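CD1-2 antigen (Gallus gallus, PDB 3DBX) probably binds lipid antigens for display to T cells, here holding palmitic acid in the groove of its MHC class I-like domain. Local coordinates at residues 48-53 against 68-73; 39-44 against 171-176; 17-22 against 78-83. All blocks are in the same frame, centred on the assembly; numbering follows the deposited sequence.

Contact 1 (48-53 against 68-73). With NAG (2-acetamido-2-deoxy-beta-D-glucopyranose), chain D.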
# COMPACT_ATOMS: atom_id res chain seq x y z
N TRP A 48 -14.84 15.36 -5.37
CA TRP A 48 -15.45 14.24 -4.61
C TRP A 48 -16.22 13.23 -5.45
O TRP A 48 -17.03 12.46 -4.93
CB TRP A 48 -16.33 14.70 -3.45
CG TRP A 48 -15.68 15.53 -2.40
CD1 TRP A 48 -14.35 15.83 -2.27
CD2 TRP A 48 -16.33 16.15 -1.30
NE1 TRP A 48 -14.14 16.62 -1.17
CE2 TRP A 48 -15.35 16.83 -0.55
CE3 TRP A 48 -17.67 16.20 -0.87
CZ2 TRP A 48 -15.66 17.55 0.60
CZ3 TRP A 48 -17.97 16.93 0.27
CH2 TRP A 48 -16.97 17.59 0.99
N ASN A 49 -15.98 13.24 -6.75
CA ASN A 49 -16.54 12.21 -7.60
C ASN A 49 -15.57 11.01 -7.64
O ASN A 49 -14.37 11.17 -7.37
CB ASN A 49 -16.90 12.76 -8.99
CG ASN A 49 -17.98 13.88 -8.93
OD1 ASN A 49 -19.07 13.69 -8.36
ND2 ASN A 49 -17.68 15.04 -9.52
N LEU A 50 -16.10 9.83 -7.93
CA LEU A 50 -15.28 8.63 -8.05
C LEU A 50 -14.74 8.49 -9.46
O LEU A 50 -15.49 8.23 -10.39
CB LEU A 50 -16.10 7.39 -7.64
CG LEU A 50 -16.10 7.22 -6.12
CD1 LEU A 50 -17.35 6.55 -5.61
CD2 LEU A 50 -14.87 6.48 -5.64
N ASN A 51 -13.44 8.74 -9.62
CA ASN A 51 -12.74 8.47 -10.87
C ASN A 51 -12.63 6.96 -11.05
O ASN A 51 -12.31 6.25 -10.11
CB ASN A 51 -11.33 9.09 -10.87
CG ASN A 51 -11.31 10.56 -11.27
OD1 ASN A 51 -12.30 11.28 -11.08
ND2 ASN A 51 -10.14 11.01 -11.82
N ILE A 52 -12.94 6.48 -12.25
CA ILE A 52 -12.70 5.08 -12.63
C ILE A 52 -11.32 4.92 -13.30
O ILE A 52 -11.01 5.62 -14.28
CB ILE A 52 -13.83 4.57 -13.51
CG1 ILE A 52 -15.00 4.15 -12.62
CG2 ILE A 52 -13.38 3.38 -14.31
CD1 ILE A 52 -16.29 4.79 -13.02
N CYS A 53 -10.52 3.97 -12.80
CA CYS A 53 -9.10 3.88 -13.12
C CYS A 53 -8.76 2.97 -14.28
O CYS A 53 -7.65 3.03 -14.82
CB CYS A 53 -8.31 3.38 -11.91
SG CYS A 53 -8.50 4.32 -10.38
N LYS A 68 -23.11 5.04 -6.50
CA LYS A 68 -24.16 5.80 -5.80
C LYS A 68 -24.15 5.54 -4.28
O LYS A 68 -24.34 6.46 -3.49
CB LYS A 68 -25.54 5.50 -6.40
N ILE A 69 -23.92 4.27 -3.90
CA ILE A 69 -23.79 3.83 -2.50
C ILE A 69 -22.69 4.60 -1.77
O ILE A 69 -22.86 5.05 -0.63
CB ILE A 69 -23.47 2.31 -2.43
CG1 ILE A 69 -24.74 1.47 -2.65
CG2 ILE A 69 -22.77 1.93 -1.11
CD1 ILE A 69 -24.46 -0.00 -2.95
N LEU A 70 -21.54 4.72 -2.44
CA LEU A 70 -20.35 5.28 -1.85
C LEU A 70 -20.41 6.80 -1.69
O LEU A 70 -19.74 7.36 -0.81
CB LEU A 70 -19.12 4.87 -2.69
CG LEU A 70 -18.80 3.36 -2.75
CD1 LEU A 70 -17.61 3.04 -3.67
CD2 LEU A 70 -18.58 2.77 -1.37
N SER A 71 -21.24 7.44 -2.50
CA SER A 71 -21.29 8.90 -2.58
C SER A 71 -22.53 9.53 -1.95
O SER A 71 -22.41 10.42 -1.11
CB SER A 71 -21.21 9.32 -4.05
OG SER A 71 -20.40 8.40 -4.77
N PHE A 72 -23.72 9.08 -2.35
CA PHE A 72 -24.94 9.82 -2.00
C PHE A 72 -25.77 9.16 -0.91
O PHE A 72 -26.70 9.78 -0.39
CB PHE A 72 -25.82 10.05 -3.24
CG PHE A 72 -25.05 10.32 -4.52
CD1 PHE A 72 -24.24 11.44 -4.64
CD2 PHE A 72 -25.18 9.44 -5.61
CE1 PHE A 72 -23.53 11.67 -5.83
CE2 PHE A 72 -24.49 9.67 -6.80
CZ PHE A 72 -23.66 10.79 -6.91
N SER A 73 -25.45 7.91 -0.56
CA SER A 73 -26.31 7.12 0.32
C SER A 73 -26.09 7.41 1.80
O SER A 73 -25.21 8.19 2.18
CB SER A 73 -26.18 5.62 0.03
OG SER A 73 -24.97 5.09 0.57
C1 NAG D . -9.88 12.44 -12.00
C2 NAG D . -8.40 12.77 -11.65
C3 NAG D . -8.02 14.21 -12.03
C4 NAG D . -8.34 14.49 -13.50
C5 NAG D . -9.80 14.10 -13.81
C6 NAG D . -10.04 14.11 -15.32
C7 NAG D . -7.83 11.41 -9.63
C8 NAG D . -7.08 11.49 -8.33
N2 NAG D . -8.08 12.59 -10.24
O3 NAG D . -6.65 14.44 -11.75
O4 NAG D . -8.08 15.85 -13.83
O5 NAG D . -10.15 12.80 -13.35
O6 NAG D . -11.41 14.32 -15.62
O7 NAG D . -8.18 10.32 -10.07
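S71 OG is hydrogen-bonded to the backbone carbonyl of K67 one turn earlier, and the end of the L50 side chain closes on the hydroxyl, with L50 CD1 3.7 Å from S71 OG. The hydroxyl is thus buried against a methyl group while its polar need is met within its own helix. L50 reaches over from strand 50-52 with CG anti to its carbonyl carbon and beside the backbone N (chi1 -83°), and the CD1 branch does all the close touching. Besides the hydroxyl, L50 CD1 meets the root of the preceding side chain, 3.8 Å from L70 CB, and lies 4.0 Å from L70 CD1. The two leucines cross at about a right angle, each directed toward the other segment. No hydrogen bond joins the two segments; a polar tie nearby runs from K67 NZ to the backbone oxygen of L50. N51, next in the strand, turns the other way and carries its N-linked sugar, with N51 ND2 bonded covalently to NAG C1, so sugar and helix lie on different sides of the strand. Beyond the contact, S71 CB sits 3.7 Å above the ring of F72, over its centre. L70 continues inward to L15, Y17 and M41 of the sheet, and its side chain is about 4 Å from the bound palmitic acid. The contact therefore sets the short helix 66-71 over the edge strand 50-52 of the groove floor, with strand 38-43 alongside and R78 of helix 77-89 touching both S71 and W48.

Contact 2 (39-44 against 171-176). With NAG (2-acetamido-2-deoxy-beta-D-glucopyranose), chain D.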
# COMPACT_ATOMS: atom_id res chain seq x y z
N PRO A 39 -6.16 -0.76 -8.34
CA PRO A 39 -7.03 0.39 -8.06
C PRO A 39 -8.17 0.41 -9.08
O PRO A 39 -7.92 0.39 -10.28
CB PRO A 39 -6.11 1.57 -8.29
CG PRO A 39 -4.71 1.01 -8.04
CD PRO A 39 -4.80 -0.31 -8.71
N ILE A 40 -9.41 0.39 -8.60
CA ILE A 40 -10.62 0.32 -9.46
C ILE A 40 -11.20 1.73 -9.60
O ILE A 40 -11.63 2.13 -10.69
CB ILE A 40 -11.68 -0.68 -8.85
CG1 ILE A 40 -11.19 -2.11 -8.96
CG2 ILE A 40 -13.00 -0.60 -9.55
CD1 ILE A 40 -10.49 -2.39 -10.25
N MET A 41 -11.21 2.45 -8.48
CA MET A 41 -11.82 3.77 -8.37
C MET A 41 -10.97 4.59 -7.42
O MET A 41 -10.43 4.06 -6.45
CB MET A 41 -13.24 3.68 -7.81
CG MET A 41 -14.27 3.24 -8.81
SD MET A 41 -15.97 3.21 -8.22
CE MET A 41 -15.88 2.00 -6.90
N VAL A 42 -10.83 5.87 -7.71
CA VAL A 42 -10.14 6.75 -6.78
C VAL A 42 -10.99 8.00 -6.60
O VAL A 42 -11.54 8.54 -7.56
CB VAL A 42 -8.69 7.05 -7.29
CG1 VAL A 42 -8.12 8.36 -6.77
CG2 VAL A 42 -7.76 5.90 -6.87
N LEU A 43 -11.14 8.45 -5.36
CA LEU A 43 -11.94 9.62 -5.12
C LEU A 43 -11.14 10.85 -5.57
O LEU A 43 -9.96 10.96 -5.23
CB LEU A 43 -12.31 9.68 -3.63
CG LEU A 43 -13.22 10.82 -3.17
CD1 LEU A 43 -14.63 10.52 -3.58
CD2 LEU A 43 -13.16 11.05 -1.65
N ASP A 44 -11.74 11.74 -6.35
CA ASP A 44 -11.02 12.97 -6.70
C ASP A 44 -11.17 13.98 -5.56
O ASP A 44 -12.30 14.34 -5.22
CB ASP A 44 -11.47 13.59 -8.03
CG ASP A 44 -10.66 14.84 -8.38
OD1 ASP A 44 -9.45 14.71 -8.69
OD2 ASP A 44 -11.21 15.96 -8.32
N PRO A 171 -20.60 -8.42 -3.19
CA PRO A 171 -20.42 -9.72 -3.87
C PRO A 171 -20.77 -9.78 -5.37
O PRO A 171 -19.98 -10.33 -6.14
CB PRO A 171 -21.33 -10.66 -3.06
CG PRO A 171 -21.35 -10.08 -1.73
CD PRO A 171 -21.38 -8.59 -1.95
N ASN A 172 -21.93 -9.26 -5.77
CA ASN A 172 -22.28 -9.11 -7.19
C ASN A 172 -21.26 -8.28 -7.99
O ASN A 172 -20.92 -8.62 -9.12
CB ASN A 172 -23.69 -8.54 -7.37
CG ASN A 172 -24.78 -9.59 -7.20
OD1 ASN A 172 -24.80 -10.34 -6.22
ND2 ASN A 172 -25.70 -9.65 -8.17
N TYR A 173 -20.78 -7.19 -7.39
CA TYR A 173 -19.80 -6.29 -7.99
C TYR A 173 -18.44 -6.97 -8.25
O TYR A 173 -17.90 -6.87 -9.36
CB TYR A 173 -19.63 -5.06 -7.07
CG TYR A 173 -18.85 -3.89 -7.63
CD1 TYR A 173 -19.01 -3.45 -8.94
CD2 TYR A 173 -17.97 -3.20 -6.81
CE1 TYR A 173 -18.27 -2.33 -9.43
CE2 TYR A 173 -17.25 -2.12 -7.28
CZ TYR A 173 -17.41 -1.68 -8.58
OH TYR A 173 -16.66 -0.59 -9.00
N ILE A 174 -17.92 -7.67 -7.25
CA ILE A 174 -16.67 -8.44 -7.37
C ILE A 174 -16.75 -9.42 -8.55
O ILE A 174 -15.83 -9.50 -9.38
CB ILE A 174 -16.38 -9.23 -6.07
CG1 ILE A 174 -16.03 -8.28 -4.91
CG2 ILE A 174 -15.25 -10.22 -6.27
CD1 ILE A 174 -16.05 -8.94 -3.51
N LEU A 175 -17.87 -10.13 -8.62
CA LEU A 175 -18.14 -11.15 -9.62
C LEU A 175 -18.11 -10.58 -11.03
O LEU A 175 -17.47 -11.15 -11.92
CB LEU A 175 -19.49 -11.80 -9.34
CG LEU A 175 -19.48 -13.20 -8.74
CD1 LEU A 175 -18.64 -13.25 -7.47
CD2 LEU A 175 -20.90 -13.68 -8.48
N MET A 176 -18.79 -9.46 -11.23
CA MET A 176 -18.80 -8.77 -12.51
C MET A 176 -17.42 -8.20 -12.86
O MET A 176 -16.99 -8.28 -14.02
CB MET A 176 -19.92 -7.71 -12.55
CG MET A 176 -21.33 -8.33 -12.39
SD MET A 176 -22.80 -7.26 -12.56
CE MET A 176 -23.18 -7.43 -14.30
C1 NAG D . -9.88 12.44 -12.00
C2 NAG D . -8.40 12.77 -11.65
C3 NAG D . -8.02 14.21 -12.03
C4 NAG D . -8.34 14.49 -13.50
C5 NAG D . -9.80 14.10 -13.81
C6 NAG D . -10.04 14.11 -15.32
C7 NAG D . -7.83 11.41 -9.63
C8 NAG D . -7.08 11.49 -8.33
N2 NAG D . -8.08 12.59 -10.24
O3 NAG D . -6.65 14.44 -11.75
O4 NAG D . -8.08 15.85 -13.83
O5 NAG D . -10.15 12.80 -13.35
O6 NAG D . -11.41 14.32 -15.62
O7 NAG D . -8.18 10.32 -10.07
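Y173 swings its CG anti to the backbone N (chi1 -169°), carrying the phenol from helix 156-180 down to the sheet, while M41 bends at its last torsion (chi3 -62°) to bring its methyl group to meet it. The two side chains converge from helix and strand, and the closest approach is that of M41 CE to Y173 OH at 3.4 Å. M41 SD stands a little farther back, 3.9 Å from Y173 OH, and the methyl approaches the ring obliquely, with M41 CE 4.3 Å from Y173 CZ. I40 runs antiparallel alongside the phenol and adds its CG2 branch, 3.7 Å from Y173 OH. The hydroxyl is thus buried among apolar groups and finds no hydrogen-bonding partner anywhere in the model. That two successive strand residues reach one tyrosine is consistent with the classic beta bulge here: I40 and M41 both face A33 of the neighbouring strand 27-35, and both point toward the helix. The platform is that of an MHC class I-like domain, an antiparallel floor carrying two helical walls, and here helix 156-180 meets strand 38-43, next to the edge strand 50-52. F13 meets the Y173 ring edge-to-face, and T61 packs on it too. Farther along the strand, on the side away from the helix, V42 CG1 lies 3.6 Å from NAG C8 of the sugar on N51. D44 OD1 accepts a somewhat bent hydrogen bond of 3.0 Å from NAG N2 (N-H...O 137°), while D44 OD2 is hydrogen-bonded to T47 OG1.

Contact 3 (17-22 against 78-83). With PLM (palmitic acid), chain F.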
# COMPACT_ATOMS: atom_id res chain seq x y z
N TYR A 17 -10.58 5.15 3.04
CA TYR A 17 -10.99 6.56 3.00
C TYR A 17 -10.32 7.33 4.12
O TYR A 17 -10.27 6.84 5.23
CB TYR A 17 -12.50 6.70 3.19
CG TYR A 17 -13.29 6.49 1.93
CD1 TYR A 17 -13.74 7.56 1.18
CD2 TYR A 17 -13.56 5.21 1.46
CE1 TYR A 17 -14.47 7.37 -0.01
CE2 TYR A 17 -14.29 5.00 0.26
CZ TYR A 17 -14.73 6.09 -0.46
OH TYR A 17 -15.45 5.89 -1.63
N THR A 18 -9.84 8.53 3.80
CA THR A 18 -9.21 9.46 4.76
C THR A 18 -9.95 10.80 4.69
O THR A 18 -10.12 11.40 3.60
CB THR A 18 -7.73 9.68 4.46
OG1 THR A 18 -7.06 8.41 4.51
CG2 THR A 18 -7.08 10.63 5.45
N LEU A 19 -10.45 11.22 5.84
CA LEU A 19 -11.19 12.45 5.98
C LEU A 19 -10.34 13.32 6.91
O LEU A 19 -10.27 13.05 8.09
CB LEU A 19 -12.57 12.17 6.60
CG LEU A 19 -13.67 11.62 5.69
CD1 LEU A 19 -13.25 10.28 5.08
CD2 LEU A 19 -14.97 11.46 6.41
N LEU A 20 -9.65 14.29 6.33
CA LEU A 20 -8.83 15.24 7.07
C LEU A 20 -9.63 16.50 7.28
O LEU A 20 -9.89 17.29 6.35
CB LEU A 20 -7.51 15.55 6.36
CG LEU A 20 -6.67 16.73 6.89
CD1 LEU A 20 -6.48 16.79 8.44
CD2 LEU A 20 -5.31 16.75 6.18
N LEU A 21 -10.04 16.67 8.53
CA LEU A 21 -10.91 17.74 8.92
C LEU A 21 -10.03 18.88 9.46
O LEU A 21 -9.76 18.96 10.65
CB LEU A 21 -11.90 17.21 9.96
CG LEU A 21 -13.20 16.52 9.52
CD1 LEU A 21 -13.05 15.58 8.36
CD2 LEU A 21 -13.91 15.84 10.71
N GLY A 22 -9.61 19.75 8.54
CA GLY A 22 -8.75 20.90 8.82
C GLY A 22 -9.27 21.88 9.83
O GLY A 22 -8.76 21.95 10.94
N ARG A 78 -20.66 11.93 1.55
CA ARG A 78 -21.33 13.17 1.92
C ARG A 78 -21.97 13.13 3.33
O ARG A 78 -21.85 14.09 4.10
CB ARG A 78 -22.34 13.56 0.82
CG ARG A 78 -21.63 14.18 -0.39
CD ARG A 78 -22.37 13.96 -1.70
NE ARG A 78 -21.64 14.53 -2.84
CZ ARG A 78 -20.68 13.90 -3.53
NH1 ARG A 78 -20.32 12.65 -3.23
NH2 ARG A 78 -20.09 14.52 -4.54
N ASN A 79 -22.61 12.01 3.68
CA ASN A 79 -23.11 11.82 5.05
C ASN A 79 -21.99 11.53 6.03
O ASN A 79 -21.99 12.09 7.13
CB ASN A 79 -24.17 10.71 5.11
CG ASN A 79 -25.59 11.22 4.83
OD1 ASN A 79 -25.99 12.30 5.29
ND2 ASN A 79 -26.35 10.43 4.09
N THR A 80 -21.05 10.67 5.64
CA THR A 80 -19.88 10.36 6.49
C THR A 80 -19.06 11.59 6.93
O THR A 80 -18.70 11.71 8.10
CB THR A 80 -18.93 9.33 5.82
OG1 THR A 80 -19.69 8.21 5.37
CG2 THR A 80 -17.88 8.85 6.80
N ILE A 81 -18.76 12.49 5.99
CA ILE A 81 -18.08 13.74 6.30
C ILE A 81 -18.84 14.51 7.38
O ILE A 81 -18.25 14.92 8.38
CB ILE A 81 -17.93 14.63 5.05
CG1 ILE A 81 -16.91 14.03 4.10
CG2 ILE A 81 -17.55 16.09 5.43
CD1 ILE A 81 -17.22 14.35 2.68
N ARG A 82 -20.14 14.69 7.20
CA ARG A 82 -20.95 15.38 8.20
C ARG A 82 -21.06 14.60 9.51
O ARG A 82 -21.04 15.20 10.58
CB ARG A 82 -22.33 15.74 7.65
CG ARG A 82 -23.09 16.74 8.53
CD ARG A 82 -24.22 17.46 7.79
NE ARG A 82 -24.91 16.55 6.87
CZ ARG A 82 -25.88 15.72 7.25
NH1 ARG A 82 -26.27 15.69 8.53
NH2 ARG A 82 -26.45 14.92 6.34
N PHE A 83 -21.15 13.28 9.44
CA PHE A 83 -21.12 12.46 10.65
C PHE A 83 -19.80 12.63 11.42
O PHE A 83 -19.81 12.62 12.65
CB PHE A 83 -21.32 10.99 10.32
CG PHE A 83 -21.38 10.10 11.53
CD1 PHE A 83 -22.49 10.12 12.37
CD2 PHE A 83 -20.31 9.25 11.83
CE1 PHE A 83 -22.54 9.30 13.50
CE2 PHE A 83 -20.35 8.43 12.96
CZ PHE A 83 -21.47 8.45 13.79
C1 PLM F . -25.49 12.53 10.28
O1 PLM F . -24.95 13.31 9.45
O2 PLM F . -25.61 12.90 11.46
C2 PLM F . -25.98 11.15 9.86
C3 PLM F . -25.27 10.66 8.60
C4 PLM F . -25.61 9.21 8.27
C5 PLM F . -24.62 8.22 8.90
C6 PLM F . -23.36 8.00 8.07
C7 PLM F . -22.13 7.76 8.95
C8 PLM F . -21.72 6.30 8.95
C9 PLM F . -20.20 6.16 8.99
CA PLM F . -19.83 4.68 8.90
CB PLM F . -18.59 4.43 8.05
CC PLM F . -18.92 4.08 6.61
CD PLM F . -18.95 2.57 6.38
CE PLM F . -19.72 2.29 5.11
CF PLM F . -18.96 1.34 4.19
CG PLM F . -19.24 1.67 2.72
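L19 overlaps the flank of helix 77-89 with a single methyl group, CD2, which fits against two consecutive residues. On one of them L19 CD2 meets the methyl branch of the threonine, 3.9 Å from T80 CG2; on the other it presses on the helix backbone itself, 3.9 Å from I81 CA, and lies 4.0 Å from I81 CG1. The L19 and T80 side chains cross at about a right angle. T80 sorts its two branches by chi1 (-50°): OG1 sits beside the backbone N, where it is hydrogen-bonded to the carbonyl of G76 a turn earlier, while CG2 is anti to that N and faces the leucine. The same T80 CG2 also touches the fatty acid, 4.2 Å from palmitic acid C9, which places the methyl between floor and ligand. Along the helix the ligand passes more side chains: F83 CG lies 3.6 Å from palmitic acid C7, with C7 coming to the ring obliquely, and N79 CB lies 3.7 Å from palmitic acid C3. The head of the acid reaches R82 on the outer side of the helix, where O1 stands over one face of the guanidinium, 2.9 Å from R82 NH1. I77 and M84 of the same helix extend the apolar patch around L19, L29 of strand 27-35 touches both L19 and I81, and T18, on the other face of the sheet, packs on an aromatic side chain of the other protein chain. With no hydrogen bond between these two segments, strand and helix meet here through carbon-carbon contacts of a leucine methyl, and the lipid tail runs mainly along carbon atoms of N79, T80 and F83, whereas the arginine probably helps, by charge, to settle the carboxylate at the rim.

In the fold
The three contacts tie the floor of one MHC class I-like platform to its two walls: contacts 1 and 3 reach the wall formed by helices 66-71 and 77-89, contact 2 the wall of helix 156-180. Contacts 1 and 2, centres about 10 Å apart, share neighbouring strands, joined by a backbone hydrogen bond of 2.8 Å from N51 N to V42 O, and both touch the sugar on N51. Contacts 1 and 3, centres about 14 Å apart, meet where N79 ND2 is hydrogen-bonded to S73 O (3.2 Å). Contacts 2 and 3 have centres about 21 Å apart. Palmitic acid lies beside contact 3, about 4 Å from the side chain of L70 and about 10 Å from that of M41.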